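Local coordinates for Cfl (Pectobacterium brasiliense, PDB 7A9J), which probably activates a carboxylic acid with ATP and joins it to a second substrate, as a ligase of the AMP-binding enzyme family, at residues N68-G80 with I115-R129. The protein carries 1 engineered substitution. Sequence-based numbering, arbitrary orientation.
Sequences NIKKGDRISIHMG and IQHSSSCAYIGDKKR. With PO4 (phosphate ion), chain C.
At the edge of the His78 ring, ND1 and Tyr123 OH share a hydrogen bond of 2.9 Å, while Arg129 CG sits over one face, 3.7 Å from the ring centroid, in a CH-pi contact. With CG anti to the backbone N (chi1 -176°), the imidazole reaches both. Gly125 suits its place beside the tyrosine hydroxyl, which leaves no room for a CB. Arg129 bends at chi2 and chi3, and its guanidinium, turned 74° from the imidazole, grips Asp126 side-on through NE and NH2. Asp126, the N-cap of helix 127-132, also takes Gly80 N on OD2 at 2.8 Å, from the face opposite NH2; these bonds fix the carboxylate's rotation. NH1 and NH2 of Arg129 also bind a phosphate ion, probably from crystallisation. Strands 74-78 and 122-125 are parallel neighbours in a five-stranded sheet of the AMP-binding region, bonded from Ile124 N to Ser76 O at 2.8 Å. On the sheet side facing helix 83-95, branched Ile75 and Ile124 pack together, Ile75 CG2 4.0 Å from Ile124 CD1. On the other, small Ser76 and Ser120 join OG to OG at 2.7 Å. Extended Arg74 delivers NH1 to Ser118 O at 2.9 Å, from above the carbonyl plane.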
ATOM      1  N   ASN A  68       0.047  12.117 -31.951  1.00 50.71           N
ATOM      2  CA  ASN A  68      -1.057  13.048 -31.771  1.00 49.50           C
ATOM      3  C   ASN A  68      -1.652  12.985 -30.360  1.00 52.45           C
ATOM      4  O   ASN A  68      -2.789  13.425 -30.143  1.00 52.45           O
ATOM      5  CB  ASN A  68      -2.150  12.821 -32.820  1.00 63.37           C
ATOM      6  CG  ASN A  68      -3.069  14.003 -32.952  1.00 73.95           C
ATOM      7  OD1 ASN A  68      -2.661  15.136 -32.685  1.00 80.83           O
ATOM      8  ND2 ASN A  68      -4.326  13.754 -33.331  1.00 82.24           N
ATOM      9  N   ILE A  69      -0.918  12.429 -29.402  1.00 44.16           N
ATOM     10  CA  ILE A  69      -1.271  12.565 -27.990  1.00 44.44           C
ATOM     11  C   ILE A  69      -0.906  13.976 -27.539  1.00 57.81           C
ATOM     12  O   ILE A  69       0.153  14.513 -27.905  1.00 56.20           O
ATOM     13  CB  ILE A  69      -0.571  11.495 -27.146  1.00 40.53           C
ATOM     14  CG1 ILE A  69      -1.008  10.110 -27.638  1.00 46.55           C
ATOM     15  CG2 ILE A  69      -0.978  11.632 -25.704  1.00 48.12           C
ATOM     16  CD1 ILE A  69      -2.516   9.972 -27.865  1.00 57.92           C
ATOM     17  N   LYS A  70      -1.827  14.617 -26.824  1.00 46.53           N
ATOM     18  CA  LYS A  70      -1.728  16.025 -26.464  1.00 48.35           C
ATOM     19  C   LYS A  70      -1.918  16.142 -24.965  1.00 46.87           C
ATOM     20  O   LYS A  70      -2.443  15.229 -24.338  1.00 42.52           O
ATOM     21  CB  LYS A  70      -2.797  16.882 -27.162  1.00 49.52           C
ATOM     22  CG  LYS A  70      -2.895  16.649 -28.664  1.00 68.37           C
ATOM     23  CD  LYS A  70      -3.763  17.700 -29.349  1.00 74.59           C
ATOM     24  CE  LYS A  70      -3.703  17.559 -30.879  1.00 80.52           C
ATOM     25  NZ  LYS A  70      -2.300  17.608 -31.408  1.00 79.73           N
ATOM     26  N   LYS A  71      -1.462  17.262 -24.400  1.00 42.79           N
ATOM     27  CA  LYS A  71      -1.763  17.593 -23.005  1.00 43.91           C
ATOM     28  C   LYS A  71      -3.257  17.420 -22.752  1.00 41.98           C
ATOM     29  O   LYS A  71      -4.074  17.919 -23.526  1.00 41.88           O
ATOM     30  CB  LYS A  71      -1.341  19.046 -22.724  1.00 46.72           C
ATOM     31  CG  LYS A  71      -1.679  19.504 -21.314  1.00 49.96           C
ATOM     32  CD  LYS A  71      -0.825  20.693 -20.884  1.00 53.18           C
ATOM     33  CE  LYS A  71      -1.393  21.969 -21.389  1.00 48.78           C
ATOM     34  NZ  LYS A  71      -0.960  23.143 -20.550  1.00 46.32           N
ATOM     35  N   GLY A  72      -3.614  16.711 -21.669  1.00 40.55           N
ATOM     36  CA  GLY A  72      -4.994  16.463 -21.301  1.00 48.06           C
ATOM     37  C   GLY A  72      -5.604  15.168 -21.821  1.00 47.34           C
ATOM     38  O   GLY A  72      -6.646  14.739 -21.306  1.00 43.07           O
ATOM     39  N   ASP A  73      -5.004  14.545 -22.835  1.00 41.87           N
ATOM     40  CA  ASP A  73      -5.442  13.223 -23.263  1.00 41.36           C
ATOM     41  C   ASP A  73      -5.174  12.198 -22.160  1.00 40.73           C
ATOM     42  O   ASP A  73      -4.178  12.281 -21.443  1.00 39.56           O
ATOM     43  CB  ASP A  73      -4.699  12.789 -24.537  1.00 42.84           C
ATOM     44  CG  ASP A  73      -5.107  13.585 -25.774  1.00 51.97           C
ATOM     45  OD1 ASP A  73      -6.131  14.312 -25.759  1.00 45.32           O
ATOM     46  OD2 ASP A  73      -4.382  13.475 -26.784  1.00 49.30           O
ATOM     47  N   ARG A  74      -6.027  11.189 -22.074  1.00 39.39           N
ATOM     48  CA  ARG A  74      -5.931  10.185 -21.016  1.00 40.39           C
ATOM     49  C   ARG A  74      -5.367   8.897 -21.603  1.00 32.01           C
ATOM     50  O   ARG A  74      -5.838   8.408 -22.620  1.00 37.29           O
ATOM     51  CB  ARG A  74      -7.298   9.971 -20.346  1.00 39.44           C
ATOM     52  CG  ARG A  74      -7.798  11.340 -19.845  1.00 44.36           C
ATOM     53  CD  ARG A  74      -9.066  11.222 -19.148  1.00 45.27           C
ATOM     54  NE  ARG A  74      -9.558  12.484 -18.633  1.00 56.35           N
ATOM     55  CZ  ARG A  74     -10.726  12.586 -18.000  1.00 63.32           C
ATOM     56  NH1 ARG A  74     -11.473  11.496 -17.847  1.00 58.57           N
ATOM     57  NH2 ARG A  74     -11.163  13.758 -17.543  1.00 60.85           N
ATOM     58  N   ILE A  75      -4.355   8.349 -20.942  1.00 31.55           N
ATOM     59  CA  ILE A  75      -3.687   7.143 -21.383  1.00 30.46           C
ATOM     60  C   ILE A  75      -3.852   6.079 -20.307  1.00 30.56           C
ATOM     61  O   ILE A  75      -3.399   6.271 -19.172  1.00 31.81           O
ATOM     62  CB  ILE A  75      -2.193   7.390 -21.616  1.00 34.20           C
ATOM     63  CG1 ILE A  75      -2.000   8.588 -22.532  1.00 37.56           C
ATOM     64  CG2 ILE A  75      -1.554   6.102 -22.200  1.00 33.99           C
ATOM     65  CD1 ILE A  75      -0.526   8.709 -22.959  1.00 41.91           C
ATOM     66  N   SER A  76      -4.494   4.958 -20.659  1.00 33.22           N
ATOM     67  CA  SER A  76      -4.577   3.813 -19.742  1.00 32.25           C
ATOM     68  C   SER A  76      -3.273   3.031 -19.806  1.00 36.68           C
ATOM     69  O   SER A  76      -2.752   2.785 -20.891  1.00 31.26           O
ATOM     70  CB  SER A  76      -5.746   2.909 -20.121  1.00 34.92           C
ATOM     71  OG  SER A  76      -6.960   3.511 -19.746  1.00 37.92           O
ATOM     72  N   ILE A  77      -2.737   2.656 -18.645  1.00 30.63           N
ATOM     73  CA  ILE A  77      -1.445   1.993 -18.558  1.00 31.58           C
ATOM     74  C   ILE A  77      -1.667   0.668 -17.850  1.00 32.34           C
ATOM     75  O   ILE A  77      -2.308   0.613 -16.787  1.00 31.30           O
ATOM     76  CB  ILE A  77      -0.411   2.845 -17.795  1.00 29.47           C
ATOM     77  CG1 ILE A  77      -0.223   4.195 -18.498  1.00 35.55           C
ATOM     78  CG2 ILE A  77       0.928   2.124 -17.807  1.00 31.76           C
ATOM     79  CD1 ILE A  77       0.785   5.104 -17.809  1.00 38.41           C
ATOM     80  N   HIS A  78      -1.111  -0.377 -18.406  1.00 30.18           N
ATOM     81  CA  HIS A  78      -1.577  -1.694 -17.960  1.00 32.57           C
ATOM     82  C   HIS A  78      -0.385  -2.643 -18.128  1.00 40.86           C
ATOM     83  O   HIS A  78      -0.269  -3.334 -19.125  1.00 33.35           O
ATOM     84  CB  HIS A  78      -2.799  -2.101 -18.784  1.00 34.64           C
ATOM     85  CG  HIS A  78      -3.461  -3.389 -18.374  1.00 33.03           C
ATOM     86  ND1 HIS A  78      -3.923  -4.298 -19.316  1.00 35.62           N
ATOM     87  CD2 HIS A  78      -3.864  -3.869 -17.162  1.00 32.01           C
ATOM     88  CE1 HIS A  78      -4.517  -5.305 -18.700  1.00 37.96           C
ATOM     89  NE2 HIS A  78      -4.535  -5.052 -17.400  1.00 34.09           N
ATOM     90  N   MET A  79       0.527  -2.650 -17.143  1.00 31.26           N
ATOM     91  CA  MET A  79       1.731  -3.464 -17.288  1.00 32.38           C
ATOM     92  C   MET A  79       2.364  -3.801 -15.936  1.00 32.73           C
ATOM     93  O   MET A  79       2.106  -3.148 -14.907  1.00 31.53           O
ATOM     94  CB  MET A  79       2.745  -2.782 -18.205  1.00 43.78           C
ATOM     95  CG  MET A  79       3.349  -1.557 -17.730  1.00 42.36           C
ATOM     96  SD  MET A  79       4.633  -0.878 -18.934  1.00 37.14           S
ATOM     97  CE  MET A  79       3.735  -0.754 -20.493  1.00 45.21           C
ATOM     98  N   GLY A  80       3.109  -4.915 -15.947  1.00 30.26           N
ATOM     99  CA  GLY A  80       3.849  -5.367 -14.779  1.00 35.62           C
ATOM    100  C   GLY A  80       5.099  -4.524 -14.574  1.00 32.48           C
ATOM    101  O   GLY A  80       5.325  -3.530 -15.262  1.00 34.13           O
ATOM    102  N   ILE A 115     -11.132   1.576 -18.939  1.00 36.43           N
ATOM    103  CA  ILE A 115     -10.700   2.275 -20.149  1.00 39.77           C
ATOM    104  C   ILE A 115     -11.822   3.153 -20.663  1.00 38.81           C
ATOM    105  O   ILE A 115     -11.603   4.318 -21.032  1.00 42.04           O
ATOM    106  CB  ILE A 115     -10.246   1.268 -21.218  1.00 36.00           C
ATOM    107  CG1 ILE A 115      -8.907   0.651 -20.794  1.00 37.91           C
ATOM    108  CG2 ILE A 115     -10.086   1.942 -22.607  1.00 37.16           C
ATOM    109  CD1 ILE A 115      -8.486  -0.477 -21.752  1.00 38.57           C
ATOM    110  N   GLN A 116     -13.041   2.615 -20.658  1.00 41.47           N
ATOM    111  CA  GLN A 116     -14.198   3.347 -21.150  1.00 44.21           C
ATOM    112  C   GLN A 116     -14.579   4.467 -20.194  1.00 47.42           C
ATOM    113  O   GLN A 116     -14.765   5.615 -20.612  1.00 46.63           O
ATOM    114  CB  GLN A 116     -15.363   2.382 -21.340  1.00 52.94           C
ATOM    115  CG  GLN A 116     -15.098   1.371 -22.434  1.00 46.13           C
ATOM    116  CD  GLN A 116     -16.333   0.565 -22.748  1.00 60.13           C
ATOM    117  OE1 GLN A 116     -16.894  -0.109 -21.877  1.00 57.96           O
ATOM    118  NE2 GLN A 116     -16.780   0.645 -23.986  1.00 66.37           N
ATOM    119  N   HIS A 117     -14.681   4.152 -18.899  1.00 39.80           N
ATOM    120  CA  HIS A 117     -15.099   5.149 -17.917  1.00 44.58           C
ATOM    121  C   HIS A 117     -14.133   6.328 -17.879  1.00 44.80           C
ATOM    122  O   HIS A 117     -14.564   7.483 -17.781  1.00 41.24           O
ATOM    123  CB  HIS A 117     -15.210   4.507 -16.529  1.00 39.22           C
ATOM    124  CG  HIS A 117     -15.797   5.410 -15.476  1.00 41.67           C
ATOM    125  ND1 HIS A 117     -15.025   6.249 -14.705  1.00 41.45           N
ATOM    126  CD2 HIS A 117     -17.073   5.590 -15.059  1.00 50.67           C
ATOM    127  CE1 HIS A 117     -15.791   6.895 -13.843  1.00 42.13           C
ATOM    128  NE2 HIS A 117     -17.042   6.517 -14.040  1.00 47.44           N
ATOM    129  N   SER A 118     -12.824   6.053 -17.918  1.00 40.25           N
ATOM    130  CA  SER A 118     -11.818   7.100 -17.882  1.00 35.78           C
ATOM    131  C   SER A 118     -11.779   7.935 -19.165  1.00 39.87           C
ATOM    132  O   SER A 118     -11.089   8.958 -19.184  1.00 42.96           O
ATOM    133  CB  SER A 118     -10.413   6.501 -17.657  1.00 39.00           C
ATOM    134  OG  SER A 118      -9.960   5.772 -18.803  1.00 36.46           O
ATOM    135  N   SER A 119     -12.491   7.530 -20.225  1.00 41.68           N
ATOM    136  CA  SER A 119     -12.423   8.209 -21.523  1.00 48.21           C
ATOM    137  C   SER A 119     -10.985   8.247 -22.035  1.00 50.27           C
ATOM    138  O   SER A 119     -10.517   9.247 -22.575  1.00 47.53           O
ATOM    139  CB  SER A 119     -13.012   9.621 -21.457  1.00 49.35           C
ATOM    140  OG  SER A 119     -14.401   9.539 -21.238  1.00 73.27           O
ATOM    141  N   SER A 120     -10.265   7.154 -21.846  1.00 44.31           N
ATOM    142  CA  SER A 120      -8.914   7.101 -22.372  1.00 35.92           C
ATOM    143  C   SER A 120      -8.927   7.123 -23.889  1.00 39.36           C
ATOM    144  O   SER A 120      -9.785   6.509 -24.532  1.00 44.50           O
ATOM    145  CB  SER A 120      -8.178   5.861 -21.867  1.00 38.75           C
ATOM    146  OG  SER A 120      -7.927   5.966 -20.464  1.00 38.22           O
ATOM    147  N   CYS A 121      -7.981   7.840 -24.486  0.66 40.02           N
ATOM    148  CA  CYS A 121      -7.819   7.730 -25.927  0.66 38.97           C
ATOM    149  C   CYS A 121      -6.558   6.978 -26.333  0.66 41.18           C
ATOM    150  O   CYS A 121      -6.305   6.814 -27.537  0.66 41.21           O
ATOM    151  CB  CYS A 121      -7.850   9.116 -26.582  0.66 47.63           C
ATOM    152  SG  CYS A 121      -6.401  10.077 -26.212  0.66 46.14           S
ATOM    153  N   ALA A 122      -5.768   6.500 -25.379  1.00 39.98           N
ATOM    154  CA  ALA A 122      -4.655   5.635 -25.726  1.00 38.09           C
ATOM    155  C   ALA A 122      -4.458   4.602 -24.624  1.00 37.45           C
ATOM    156  O   ALA A 122      -4.867   4.809 -23.483  1.00 37.67           O
ATOM    157  CB  ALA A 122      -3.361   6.440 -25.956  1.00 40.63           C
ATOM    158  N   TYR A 123      -3.798   3.493 -24.981  1.00 34.95           N
ATOM    159  CA  TYR A 123      -3.475   2.425 -24.035  1.00 33.26           C
ATOM    160  C   TYR A 123      -2.006   2.030 -24.236  1.00 32.73           C
ATOM    161  O   TYR A 123      -1.546   1.918 -25.375  1.00 34.87           O
ATOM    162  CB  TYR A 123      -4.426   1.234 -24.292  1.00 37.43           C
ATOM    163  CG  TYR A 123      -4.037  -0.062 -23.656  1.00 33.58           C
ATOM    164  CD1 TYR A 123      -3.064  -0.885 -24.245  1.00 34.16           C
ATOM    165  CD2 TYR A 123      -4.666  -0.502 -22.503  1.00 36.77           C
ATOM    166  CE1 TYR A 123      -2.714  -2.107 -23.687  1.00 34.68           C
ATOM    167  CE2 TYR A 123      -4.325  -1.727 -21.912  1.00 34.71           C
ATOM    168  CZ  TYR A 123      -3.355  -2.511 -22.483  1.00 34.16           C
ATOM    169  OH  TYR A 123      -2.978  -3.750 -21.989  1.00 35.15           O
ATOM    170  N   ILE A 124      -1.266   1.852 -23.130  1.00 31.66           N
ATOM    171  CA  ILE A 124       0.091   1.294 -23.153  1.00 33.75           C
ATOM    172  C   ILE A 124       0.130   0.100 -22.205  1.00 32.61           C
ATOM    173  O   ILE A 124      -0.201   0.230 -21.021  1.00 32.69           O
ATOM    174  CB  ILE A 124       1.143   2.331 -22.747  1.00 31.66           C
ATOM    175  CG1 ILE A 124       1.173   3.487 -23.751  1.00 32.23           C
ATOM    176  CG2 ILE A 124       2.580   1.726 -22.741  1.00 35.82           C
ATOM    177  CD1 ILE A 124       2.046   4.678 -23.267  1.00 32.70           C
ATOM    178  N   GLY A 125       0.503  -1.058 -22.722  1.00 30.70           N
ATOM    179  CA  GLY A 125       0.522  -2.263 -21.921  1.00 34.02           C
ATOM    180  C   GLY A 125       1.693  -3.146 -22.303  1.00 33.19           C
ATOM    181  O   GLY A 125       2.428  -2.868 -23.263  1.00 32.41           O
ATOM    182  N   ASP A 126       1.884  -4.210 -21.526  1.00 31.92           N
ATOM    183  CA  ASP A 126       2.891  -5.200 -21.862  1.00 32.67           C
ATOM    184  C   ASP A 126       2.237  -6.447 -22.403  1.00 36.16           C
ATOM    185  O   ASP A 126       1.000  -6.562 -22.505  1.00 35.01           O
ATOM    186  CB  ASP A 126       3.845  -5.501 -20.684  1.00 32.59           C
ATOM    187  CG  ASP A 126       3.176  -6.113 -19.476  1.00 37.05           C
ATOM    188  OD1 ASP A 126       1.997  -6.531 -19.557  1.00 35.93           O
ATOM    189  OD2 ASP A 126       3.856  -6.156 -18.396  1.00 34.88           O
ATOM    190  N   LYS A 127       3.094  -7.352 -22.887  1.00 31.36           N
ATOM    191  CA  LYS A 127       2.588  -8.489 -23.625  1.00 31.57           C
ATOM    192  C   LYS A 127       1.588  -9.294 -22.798  1.00 39.32           C
ATOM    193  O   LYS A 127       0.479  -9.604 -23.258  1.00 32.54           O
ATOM    194  CB  LYS A 127       3.757  -9.370 -24.076  1.00 37.41           C
ATOM    195  CG  LYS A 127       3.315 -10.483 -24.980  1.00 35.86           C
ATOM    196  CD  LYS A 127       4.470 -11.384 -25.449  1.00 43.00           C
ATOM    197  CE  LYS A 127       3.955 -12.572 -26.234  1.00 47.35           C
ATOM    198  NZ  LYS A 127       5.030 -13.456 -26.761  1.00 46.96           N
ATOM    199  N   LYS A 128       1.977  -9.651 -21.572  1.00 32.18           N
ATOM    200  CA  LYS A 128       1.140 -10.528 -20.757  1.00 34.94           C
ATOM    201  C   LYS A 128      -0.236  -9.900 -20.512  1.00 35.13           C
ATOM    202  O   LYS A 128      -1.261 -10.574 -20.675  1.00 39.41           O
ATOM    203  CB  LYS A 128       1.873 -10.778 -19.423  1.00 38.33           C
ATOM    204  CG  LYS A 128       1.124 -11.683 -18.424  1.00 47.41           C
ATOM    205  CD  LYS A 128       2.121 -12.154 -17.343  1.00 59.00           C
ATOM    206  CE  LYS A 128       1.465 -13.044 -16.262  1.00 72.94           C
ATOM    207  NZ  LYS A 128       2.360 -13.173 -15.052  1.00 64.93           N
ATOM    208  N   ARG A 129      -0.267  -8.613 -20.148  1.00 34.62           N
ATOM    209  CA  ARG A 129      -1.529  -7.935 -19.799  1.00 35.52           C
ATOM    210  C   ARG A 129      -2.405  -7.742 -21.035  1.00 38.94           C
ATOM    211  O   ARG A 129      -3.611  -8.030 -21.022  1.00 33.63           O
ATOM    212  CB  ARG A 129      -1.239  -6.592 -19.117  1.00 31.94           C
ATOM    213  CG  ARG A 129      -1.290  -6.687 -17.557  1.00 35.31           C
ATOM    214  CD  ARG A 129      -0.501  -7.917 -17.000  1.00 36.70           C
ATOM    215  NE  ARG A 129       0.964  -7.756 -17.181  1.00 34.21           N
ATOM    216  CZ  ARG A 129       1.863  -8.433 -16.466  1.00 37.71           C
ATOM    217  NH1 ARG A 129       1.419  -9.291 -15.513  1.00 39.17           N
ATOM    218  NH2 ARG A 129       3.172  -8.289 -16.721  1.00 37.20           N
TER
HETATM  219  P   PO4 C 602       5.166 -10.352 -14.294  1.00 48.93           P
HETATM  220  O1  PO4 C 602       3.672 -10.616 -13.999  1.00 51.82           O
HETATM  221  O2  PO4 C 602       5.870 -11.610 -14.751  1.00 63.92           O
HETATM  222  O3  PO4 C 602       5.804  -9.872 -13.027  1.00 50.31           O
HETATM  223  O4  PO4 C 602       5.360  -9.317 -15.348  1.00 51.86           O